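Local coordinates for conserved protein (Methanothermobacter thermautotrophicus, PDB 1T57) that is of unknown function but binds flavin mononucleotide and magnesium in a fold related to the alpha/beta domain of pyruvate kinase, at residues Ile52-Val57 / Leu161-Glu166; Val79-Gly84 / Gln90-Asp95; Gly121-Phe126 / Pro131-Ala136. All blocks are in the same frame, centred on the assembly; numbering follows the deposited sequence.

Contact 1. Residues Ile52-Val57 / Leu161-Glu166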
loop_
_atom_site.group_PDB
_atom_site.type_symbol
_atom_site.label_atom_id
_atom_site.label_comp_id
_atom_site.label_asym_id
_atom_site.label_seq_id
_atom_site.Cartn_x
_atom_site.Cartn_y
_atom_site.Cartn_z
ATOM N N ILE A 52 -22.300 31.319 -11.746
ATOM C CA ILE A 52 -22.037 29.899 -11.891
ATOM C C ILE A 52 -23.337 29.240 -12.318
ATOM O O ILE A 52 -24.391 29.552 -11.774
ATOM C CB ILE A 52 -21.519 29.314 -10.537
ATOM C CG1 ILE A 52 -20.040 29.670 -10.382
ATOM C CG2 ILE A 52 -21.757 27.807 -10.446
ATOM C CD1 ILE A 52 -19.485 29.485 -8.976
ATOM N N ARG A 53 -23.262 28.351 -13.304
ATOM C CA ARG A 53 -24.456 27.677 -13.790
ATOM C C ARG A 53 -24.343 26.155 -13.787
ATOM O O ARG A 53 -25.191 25.466 -14.362
ATOM C CB ARG A 53 -24.802 28.159 -15.198
ATOM C CG ARG A 53 -24.154 27.368 -16.331
ATOM C CD ARG A 53 -24.641 27.874 -17.690
ATOM N NE ARG A 53 -24.251 26.990 -18.787
ATOM C CZ ARG A 53 -24.436 27.264 -20.077
ATOM N NH1 ARG A 53 -25.009 28.402 -20.447
ATOM N NH2 ARG A 53 -24.031 26.402 -21.002
ATOM N N ASN A 54 -23.302 25.640 -13.134
ATOM C CA ASN A 54 -23.077 24.196 -13.022
ATOM C C ASN A 54 -23.186 23.713 -11.557
ATOM O O ASN A 54 -22.462 24.180 -10.666
ATOM C CB ASN A 54 -21.708 23.847 -13.597
ATOM C CG ASN A 54 -21.681 23.919 -15.120
ATOM O OD1 ASN A 54 -22.236 23.042 -15.815
ATOM N ND2 ASN A 54 -21.039 24.969 -15.651
ATOM N N PHE A 55 -24.104 22.784 -11.297
ATOM C CA PHE A 55 -24.278 22.289 -9.937
ATOM C C PHE A 55 -24.288 20.779 -9.866
ATOM O O PHE A 55 -25.055 20.138 -10.561
ATOM C CB PHE A 55 -25.604 22.785 -9.333
ATOM C CG PHE A 55 -25.757 24.276 -9.283
ATOM C CD1 PHE A 55 -26.161 24.994 -10.403
ATOM C CD2 PHE A 55 -25.490 24.965 -8.110
ATOM C CE1 PHE A 55 -26.307 26.393 -10.346
ATOM C CE2 PHE A 55 -25.632 26.347 -8.047
ATOM C CZ PHE A 55 -26.033 27.063 -9.168
ATOM N N VAL A 56 -23.448 20.212 -9.013
ATOM C CA VAL A 56 -23.459 18.772 -8.859
ATOM C C VAL A 56 -23.948 18.524 -7.441
ATOM O O VAL A 56 -23.405 19.095 -6.491
ATOM C CB VAL A 56 -22.079 18.166 -9.055
ATOM C CG1 VAL A 56 -21.070 18.807 -8.089
ATOM C CG2 VAL A 56 -22.167 16.656 -8.873
ATOM N N VAL A 57 -24.970 17.687 -7.289
ATOM C CA VAL A 57 -25.542 17.445 -5.965
ATOM C C VAL A 57 -25.803 16.004 -5.623
ATOM O O VAL A 57 -26.389 15.276 -6.407
ATOM C CB VAL A 57 -26.898 18.153 -5.796
ATOM C CG1 VAL A 57 -27.328 18.105 -4.347
ATOM C CG2 VAL A 57 -26.807 19.561 -6.274
ATOM N N LEU A 161 -20.565 14.760 -17.260
ATOM C CA LEU A 161 -21.757 15.507 -16.924
ATOM C C LEU A 161 -21.480 16.939 -16.501
ATOM O O LEU A 161 -22.377 17.771 -16.539
ATOM C CB LEU A 161 -22.575 14.762 -15.874
ATOM C CG LEU A 161 -23.210 13.491 -16.440
ATOM C CD1 LEU A 161 -24.132 12.800 -15.400
ATOM C CD2 LEU A 161 -24.009 13.895 -17.671
ATOM N N ILE A 162 -20.262 17.222 -16.052
ATOM C CA ILE A 162 -19.883 18.598 -15.711
ATOM C C ILE A 162 -18.454 18.837 -16.214
ATOM O O ILE A 162 -17.713 17.882 -16.487
ATOM C CB ILE A 162 -19.953 18.898 -14.217
ATOM C CG1 ILE A 162 -18.887 18.093 -13.478
ATOM C CG2 ILE A 162 -21.335 18.660 -13.729
ATOM C CD1 ILE A 162 -18.919 18.226 -11.995
ATOM N N PRO A 163 -18.054 20.109 -16.362
ATOM C CA PRO A 163 -16.717 20.505 -16.839
ATOM C C PRO A 163 -15.641 20.444 -15.779
ATOM O O PRO A 163 -15.940 20.498 -14.603
ATOM C CB PRO A 163 -16.920 21.950 -17.284
ATOM C CG PRO A 163 -17.917 22.434 -16.287
ATOM C CD PRO A 163 -18.898 21.299 -16.143
ATOM N N VAL A 164 -14.387 20.379 -16.209
ATOM C CA VAL A 164 -13.240 20.357 -15.303
ATOM C C VAL A 164 -12.456 21.585 -15.730
ATOM O O VAL A 164 -11.284 21.791 -15.372
ATOM C CB VAL A 164 -12.411 19.104 -15.540
ATOM C CG1 VAL A 164 -13.301 17.890 -15.372
ATOM C CG2 VAL A 164 -11.802 19.115 -16.946
ATOM N N ASP A 165 -13.175 22.385 -16.513
ATOM C CA ASP A 165 -12.728 23.628 -17.128
ATOM C C ASP A 165 -12.976 24.812 -16.209
ATOM O O ASP A 165 -12.052 25.527 -15.846
ATOM C CB ASP A 165 -13.527 23.844 -18.423
ATOM C CG ASP A 165 -12.666 24.276 -19.599
ATOM O OD1 ASP A 165 -13.217 24.750 -20.628
ATOM O OD2 ASP A 165 -11.437 24.129 -19.497
ATOM N N GLU A 166 -14.238 25.002 -15.841
ATOM C CA GLU A 166 -14.658 26.122 -15.009
ATOM C C GLU A 166 -15.123 25.790 -13.584
ATOM O O GLU A 166 -14.984 24.669 -13.112
ATOM C CB GLU A 166 -15.760 26.879 -15.750
ATOM C CG GLU A 166 -16.813 25.955 -16.324
ATOM C CD GLU A 166 -17.655 26.585 -17.440
ATOM O OE1 GLU A 166 -18.577 27.376 -17.135
ATOM O OE2 GLU A 166 -17.387 26.292 -18.629
#
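Val56 and Asn54 of strand 54-58 meet Ile162, Pro163 and Glu166, which lie on the loop leading from helix 144-158 into strand 168-172. The setting is the mixed sheet of an alpha/beta domain, and the two strands are parallel neighbours in it: both Asn54 and Val56 make backbone hydrogen bonds with Ile169.

The apolar part is a single approach. The CD1 end of Ile162 comes to 4.3 Å from Val56 CB, while Ile152 and Ala156 of helix 144-158 also touch Val56.

Between Asn54 and Pro163 the contact is van der Waals in character. With CG anti to the carbonyl carbon (chi1 -73°), the Asn54 amide projects towards the loop, and its OD1 approaches the CD methylene of the Pro163 ring at 3.8 Å. The two side chains come from opposite directions.

The last approach is polar but too long for a hydrogen bond. The Glu166 side chain crosses that of Asn54 at about a right angle, with carboxylate and amide planes 82° apart, and Asn54 ND2 stops 3.7 Å from Glu166 OE1.

Contact 2. Residues Val79-Gly84 / Gln90-Asp95. With FMN (flavin mononucleotide), chain E.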
loop_
_atom_site.group_PDB
_atom_site.type_symbol
_atom_site.label_atom_id
_atom_site.label_comp_id
_atom_site.label_asym_id
_atom_site.label_seq_id
_atom_site.Cartn_x
_atom_site.Cartn_y
_atom_site.Cartn_z
ATOM N N VAL A 79 -26.417 13.087 -8.414
ATOM C CA VAL A 79 -25.849 11.751 -8.390
ATOM C C VAL A 79 -26.422 11.049 -7.165
ATOM O O VAL A 79 -26.475 11.606 -6.072
ATOM C CB VAL A 79 -24.275 11.726 -8.343
ATOM C CG1 VAL A 79 -23.704 13.016 -8.897
ATOM C CG2 VAL A 79 -23.769 11.445 -6.953
ATOM N N THR A 80 -26.903 9.836 -7.367
ATOM C CA THR A 80 -27.447 9.056 -6.274
ATOM C C THR A 80 -26.398 8.008 -5.893
ATOM O O THR A 80 -25.279 8.017 -6.433
ATOM C CB THR A 80 -28.753 8.367 -6.710
ATOM O OG1 THR A 80 -29.052 7.298 -5.815
ATOM C CG2 THR A 80 -28.621 7.827 -8.122
ATOM N N HIS A 81 -26.745 7.127 -4.955
ATOM C CA HIS A 81 -25.840 6.057 -4.536
ATOM C C HIS A 81 -25.698 5.023 -5.647
ATOM O O HIS A 81 -26.576 4.912 -6.507
ATOM C CB HIS A 81 -26.390 5.370 -3.297
ATOM C CG HIS A 81 -26.017 6.049 -2.021
ATOM N ND1 HIS A 81 -26.573 5.705 -0.808
ATOM C CD2 HIS A 81 -25.140 7.044 -1.764
ATOM C CE1 HIS A 81 -26.057 6.466 0.140
ATOM N NE2 HIS A 81 -25.184 7.287 -0.412
ATOM N N HIS A 82 -24.604 4.264 -5.634
ATOM C CA HIS A 82 -24.390 3.251 -6.664
ATOM C C HIS A 82 -25.295 2.088 -6.322
ATOM O O HIS A 82 -25.676 1.932 -5.171
ATOM C CB HIS A 82 -22.936 2.773 -6.694
ATOM C CG HIS A 82 -22.544 1.894 -5.542
ATOM N ND1 HIS A 82 -21.979 2.387 -4.384
ATOM C CD2 HIS A 82 -22.560 0.546 -5.407
ATOM C CE1 HIS A 82 -21.656 1.379 -3.588
ATOM N NE2 HIS A 82 -21.999 0.252 -4.186
ATOM N N ALA A 83 -25.643 1.287 -7.320
ATOM C CA ALA A 83 -26.499 0.135 -7.110
ATOM C C ALA A 83 -25.707 -0.832 -6.256
ATOM O O ALA A 83 -24.527 -1.068 -6.513
ATOM C CB ALA A 83 -26.850 -0.512 -8.446
ATOM N N GLY A 84 -26.336 -1.382 -5.228
ATOM C CA GLY A 84 -25.624 -2.313 -4.383
ATOM C C GLY A 84 -25.082 -1.662 -3.132
ATOM O O GLY A 84 -24.501 -2.347 -2.291
ATOM N N GLN A 90 -29.514 -3.704 -6.133
ATOM C CA GLN A 90 -30.536 -2.685 -5.950
ATOM C C GLN A 90 -30.082 -1.229 -5.981
ATOM O O GLN A 90 -29.048 -0.868 -5.427
ATOM C CB GLN A 90 -31.328 -2.960 -4.660
ATOM C CG GLN A 90 -32.344 -4.096 -4.788
ATOM C CD GLN A 90 -33.191 -3.951 -6.039
ATOM O OE1 GLN A 90 -33.576 -2.839 -6.399
ATOM N NE2 GLN A 90 -33.498 -5.066 -6.697
ATOM N N LEU A 91 -30.899 -0.410 -6.639
ATOM C CA LEU A 91 -30.689 1.025 -6.776
ATOM C C LEU A 91 -31.667 1.741 -5.815
ATOM O O LEU A 91 -32.885 1.521 -5.886
ATOM C CB LEU A 91 -30.968 1.437 -8.224
ATOM C CG LEU A 91 -30.395 2.758 -8.721
ATOM C CD1 LEU A 91 -28.868 2.652 -8.786
ATOM C CD2 LEU A 91 -30.971 3.079 -10.094
ATOM N N GLU A 92 -31.149 2.595 -4.927
ATOM C CA GLU A 92 -31.997 3.319 -3.966
ATOM C C GLU A 92 -32.913 4.326 -4.628
ATOM O O GLU A 92 -34.026 4.572 -4.168
ATOM C CB GLU A 92 -31.143 4.058 -2.929
ATOM C CG GLU A 92 -30.836 3.259 -1.698
ATOM C CD GLU A 92 -29.512 3.642 -1.104
ATOM O OE1 GLU A 92 -29.420 3.894 0.119
ATOM O OE2 GLU A 92 -28.545 3.689 -1.881
ATOM N N LEU A 93 -32.429 4.922 -5.702
ATOM C CA LEU A 93 -33.200 5.913 -6.414
ATOM C C LEU A 93 -34.416 5.251 -7.071
ATOM O O LEU A 93 -34.275 4.345 -7.899
ATOM C CB LEU A 93 -32.290 6.592 -7.451
ATOM C CG LEU A 93 -32.768 7.859 -8.166
ATOM C CD1 LEU A 93 -33.574 7.499 -9.382
ATOM C CD2 LEU A 93 -33.577 8.711 -7.208
ATOM N N GLU A 94 -35.605 5.703 -6.683
ATOM C CA GLU A 94 -36.849 5.179 -7.233
ATOM C C GLU A 94 -36.985 5.637 -8.668
ATOM O O GLU A 94 -36.546 6.728 -9.021
ATOM C CB GLU A 94 -38.042 5.694 -6.435
ATOM C CG GLU A 94 -38.043 5.243 -4.988
ATOM C CD GLU A 94 -38.767 3.922 -4.782
ATOM O OE1 GLU A 94 -38.408 2.916 -5.440
ATOM O OE2 GLU A 94 -39.703 3.903 -3.951
ATOM N N ASP A 95 -37.600 4.798 -9.491
ATOM C CA ASP A 95 -37.807 5.094 -10.902
ATOM C C ASP A 95 -38.638 6.363 -11.015
ATOM O O ASP A 95 -38.380 7.213 -11.856
ATOM C CB ASP A 95 -38.524 3.909 -11.544
ATOM C CG ASP A 95 -37.945 2.578 -11.089
ATOM O OD1 ASP A 95 -37.831 2.383 -9.857
ATOM O OD2 ASP A 95 -37.599 1.737 -11.953
HETATM N N1 FMN E . -23.550 11.070 3.155
HETATM C C2 FMN E . -22.650 10.975 4.210
HETATM O O2 FMN E . -22.929 11.432 5.302
HETATM N N3 FMN E . -21.367 10.522 4.062
HETATM C C4 FMN E . -20.978 9.949 2.878
HETATM O O4 FMN E . -19.787 9.654 2.719
HETATM C C4A FMN E . -21.849 10.058 1.791
HETATM N N5 FMN E . -21.479 9.547 0.568
HETATM C C5A FMN E . -22.212 9.909 -0.537
HETATM C C6 FMN E . -21.812 9.400 -1.761
HETATM C C7 FMN E . -22.561 9.609 -2.886
HETATM C C7M FMN E . -22.078 8.957 -4.140
HETATM C C8 FMN E . -23.911 9.898 -2.731
HETATM C C8M FMN E . -24.823 10.014 -3.940
HETATM C C9 FMN E . -24.346 10.382 -1.498
HETATM C C9A FMN E . -23.478 10.489 -0.407
HETATM N N10 FMN E . -23.977 10.748 0.878
HETATM C C10 FMN E . -23.100 10.686 1.932
HETATM C "C1'" FMN E . -25.350 11.339 1.118
HETATM C "C2'" FMN E . -25.342 12.787 0.711
HETATM O "O2'" FMN E . -24.250 13.433 1.375
HETATM C "C3'" FMN E . -26.618 13.478 1.136
HETATM O "O3'" FMN E . -26.829 13.329 2.508
HETATM C "C4'" FMN E . -27.900 13.349 0.298
HETATM O "O4'" FMN E . -28.756 14.319 0.854
HETATM C "C5'" FMN E . -28.856 12.176 0.329
HETATM O "O5'" FMN E . -29.948 12.673 -0.411
HETATM P P FMN E . -31.508 12.710 -0.019
HETATM O O1P FMN E . -32.248 13.002 -1.278
HETATM O O2P FMN E . -31.841 13.780 1.040
HETATM O O3P FMN E . -31.856 11.308 0.498
#
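Gln90 O is approached by two donors from the 79-84 segment: Gly84 N bonds to it at 2.8 Å with an N-H...O angle of 156°, and Ala83 CA makes a CH...O contact at 3.2 Å. The two segments run in nearly opposite directions here, both within the excursion between strand 75-79 and helix 95-104. Next to this bond, Leu91 CD1 rests on Ala83 CB at 3.8 Å.

A second polar link runs through side chains. His81 ND1 donates to Glu92 OE2 at 3.0 Å; the oxygen lies in the imidazole plane and is met on its syn side, 27° out of the carboxylate plane. The bond from His81 ND1 to Glu92 OE1 is weak at 3.5 Å, and OE1 also has a long, weak ion pair with Arg86. With CG beside the backbone N (chi1 -85°), the imidazole sits between Glu92 and the flavin; the bond fixes its rotation. Its far edge stands over the face of the flavin's dimethylbenzene ring, with His81 CD2 3.3 Å from FMN C8.

Thr80 lays its CG2 against Leu93 CB at 3.9 Å, while its hydroxyl bonds to Val60 O. Val79 CG2 packs against the flavin methyl C8M at 3.5 Å. Glu92 is thus a second-shell residue positioning first-shell His81, in an FMN pocket built, as in many alpha/beta folds, from loops at the C-terminal ends of parallel strands.

Contact 3. Residues Gly121-Phe126 / Pro131-Ala136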
loop_
_atom_site.group_PDB
_atom_site.type_symbol
_atom_site.label_atom_id
_atom_site.label_comp_id
_atom_site.label_asym_id
_atom_site.label_seq_id
_atom_site.Cartn_x
_atom_site.Cartn_y
_atom_site.Cartn_z
ATOM N N GLY A 121 -14.275 -2.686 -2.109
ATOM C CA GLY A 121 -14.588 -4.094 -2.248
ATOM C C GLY A 121 -13.430 -4.868 -1.647
ATOM O O GLY A 121 -13.603 -5.864 -0.932
ATOM N N ILE A 122 -12.229 -4.374 -1.915
ATOM C CA ILE A 122 -11.031 -5.020 -1.417
ATOM C C ILE A 122 -11.019 -5.031 0.097
ATOM O O ILE A 122 -10.847 -6.091 0.687
ATOM C CB ILE A 122 -9.768 -4.326 -1.927
ATOM C CG1 ILE A 122 -9.700 -4.420 -3.469
ATOM C CG2 ILE A 122 -8.525 -4.930 -1.231
ATOM C CD1 ILE A 122 -8.448 -3.759 -4.093
ATOM N N SER A 123 -11.220 -3.861 0.716
ATOM C CA SER A 123 -11.210 -3.755 2.173
ATOM C C SER A 123 -12.323 -4.566 2.811
ATOM O O SER A 123 -12.132 -5.145 3.865
ATOM C CB SER A 123 -11.336 -2.301 2.640
ATOM O OG SER A 123 -10.204 -1.521 2.326
ATOM N N ASN A 124 -13.499 -4.586 2.203
ATOM C CA ASN A 124 -14.577 -5.379 2.760
ATOM C C ASN A 124 -14.149 -6.853 2.794
ATOM O O ASN A 124 -14.710 -7.651 3.525
ATOM C CB ASN A 124 -15.834 -5.253 1.905
ATOM C CG ASN A 124 -16.552 -3.965 2.124
ATOM O OD1 ASN A 124 -17.586 -3.706 1.507
ATOM N ND2 ASN A 124 -16.031 -3.147 3.017
ATOM N N ARG A 125 -13.160 -7.215 1.989
ATOM C CA ARG A 125 -12.702 -8.589 1.953
ATOM C C ARG A 125 -11.481 -8.802 2.843
ATOM O O ARG A 125 -11.382 -9.840 3.481
ATOM C CB ARG A 125 -12.358 -8.982 0.510
ATOM C CG ARG A 125 -11.864 -10.423 0.303
ATOM C CD ARG A 125 -12.950 -11.437 0.638
ATOM N NE ARG A 125 -12.991 -12.529 -0.331
ATOM C CZ ARG A 125 -14.029 -12.798 -1.131
ATOM N NH1 ARG A 125 -15.136 -12.059 -1.088
ATOM N NH2 ARG A 125 -13.953 -13.802 -1.999
ATOM N N PHE A 126 -10.573 -7.821 2.906
ATOM C CA PHE A 126 -9.347 -7.967 3.701
ATOM C C PHE A 126 -9.078 -7.033 4.866
ATOM O O PHE A 126 -8.040 -7.161 5.524
ATOM C CB PHE A 126 -8.109 -7.924 2.806
ATOM C CG PHE A 126 -8.167 -8.868 1.640
ATOM C CD1 PHE A 126 -8.907 -8.550 0.514
ATOM C CD2 PHE A 126 -7.511 -10.094 1.681
ATOM C CE1 PHE A 126 -8.990 -9.429 -0.549
ATOM C CE2 PHE A 126 -7.585 -10.981 0.625
ATOM C CZ PHE A 126 -8.332 -10.650 -0.499
ATOM N N PRO A 131 -5.352 3.285 -0.823
ATOM C CA PRO A 131 -5.014 4.709 -0.905
ATOM C C PRO A 131 -6.180 5.697 -1.103
ATOM O O PRO A 131 -6.270 6.709 -0.413
ATOM C CB PRO A 131 -3.994 4.737 -2.050
ATOM C CG PRO A 131 -3.324 3.390 -1.893
ATOM C CD PRO A 131 -4.517 2.506 -1.750
ATOM N N VAL A 132 -7.066 5.399 -2.042
ATOM C CA VAL A 132 -8.189 6.271 -2.319
ATOM C C VAL A 132 -9.113 6.467 -1.123
ATOM O O VAL A 132 -9.611 7.581 -0.928
ATOM C CB VAL A 132 -8.975 5.768 -3.562
ATOM C CG1 VAL A 132 -9.048 4.258 -3.532
ATOM C CG2 VAL A 132 -10.361 6.371 -3.606
ATOM N N GLU A 133 -9.328 5.423 -0.316
ATOM C CA GLU A 133 -10.200 5.535 0.877
ATOM C C GLU A 133 -9.627 6.484 1.947
ATOM O O GLU A 133 -10.380 7.024 2.765
ATOM C CB GLU A 133 -10.449 4.160 1.522
ATOM C CG GLU A 133 -11.275 3.180 0.678
ATOM C CD GLU A 133 -11.224 1.727 1.194
ATOM O OE1 GLU A 133 -10.113 1.154 1.272
ATOM O OE2 GLU A 133 -12.297 1.157 1.514
ATOM N N ILE A 134 -8.301 6.666 1.949
ATOM C CA ILE A 134 -7.645 7.560 2.892
ATOM C C ILE A 134 -7.954 9.005 2.504
ATOM O O ILE A 134 -8.145 9.863 3.369
ATOM C CB ILE A 134 -6.102 7.344 2.925
ATOM C CG1 ILE A 134 -5.757 6.170 3.825
ATOM C CG2 ILE A 134 -5.389 8.592 3.428
ATOM C CD1 ILE A 134 -5.676 4.877 3.114
HETATM N N MSE A 135 -8.006 9.275 1.209
HETATM C CA MSE A 135 -8.338 10.612 0.729
HETATM C C MSE A 135 -9.681 11.026 1.314
HETATM O O MSE A 135 -9.865 12.162 1.737
HETATM C CB MSE A 135 -8.440 10.610 -0.783
HETATM C CG MSE A 135 -7.102 10.568 -1.519
HETATM SE SE MSE A 135 -7.347 10.458 -3.442
HETATM C CE MSE A 135 -7.789 12.313 -3.789
ATOM N N ALA A 136 -10.609 10.078 1.360
ATOM C CA ALA A 136 -11.937 10.347 1.885
ATOM C C ALA A 136 -11.963 10.605 3.400
ATOM O O ALA A 136 -12.610 11.554 3.843
ATOM C CB ALA A 136 -12.869 9.202 1.534
#
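Two successive helices, 118-126 and 131-139, are joined by a four-residue connection and tied together by one side-chain pair, Ser123 with Glu133. Their CA atoms are 9.4 Å apart, yet both side chains point across the gap and close it. The contact buries just 71 Å² in all, so it is a polar bridge and not a packed helix interface.

The firm bond of the Glu133 carboxylate is the one its OE1 accepts from Thr130 N in the connection. The same oxygen may in addition accept from Ser123 OG, which lies 2.9 Å from Glu133 OE1. That hydroxyl has one proton and other acceptors beside it, Gly128 O and, more weakly, Gly119 O, and the geometry does not settle which takes it. The other carboxylate oxygen is more distant, with Ser123 OG to Glu133 OE2 at 3.5 Å. Glu133 reaches this far because its CG lies anti to the carbonyl carbon (chi1 -67°) and the chain beyond is extended (chi2 166°). With an alanine here, Thr130 N would probably lose its side-chain acceptor and the Ser123 hydroxyl a partner, weakening the tie between the helices.

This pair of successive helices stands on the periphery, after strand 107-109 and before helix 144-158, and other copies of the protein pack around it: Ile122 touches Phe193 of a second subunit and Ile134 of a third, while Arg125 forms a salt bridge with Glu137 of that third subunit.

Overall arrangement
After strand 22-28 and helix 36-50 the chain reaches residues 52-57, on strand 54-58, whose partner in contact 1 comes 104 residues later, after helix 144-158. Contacts 2 and 3 both nest inside that long loop and follow one another in series without crossing. Contact 2 closes a short excursion beyond strand 75-79, and contact 3 closes the connection between helices 118-126 and 131-139. Contacts 1 and 2 meet directly in the sheet, where Val57 O lies 3.0 Å from Val79 N, a probable hydrogen bond, so together they join the sheet to the flavin loop. Only contact 3 stands apart, its nearest atoms about 8 Å from contact 2 and about 14 Å from contact 1.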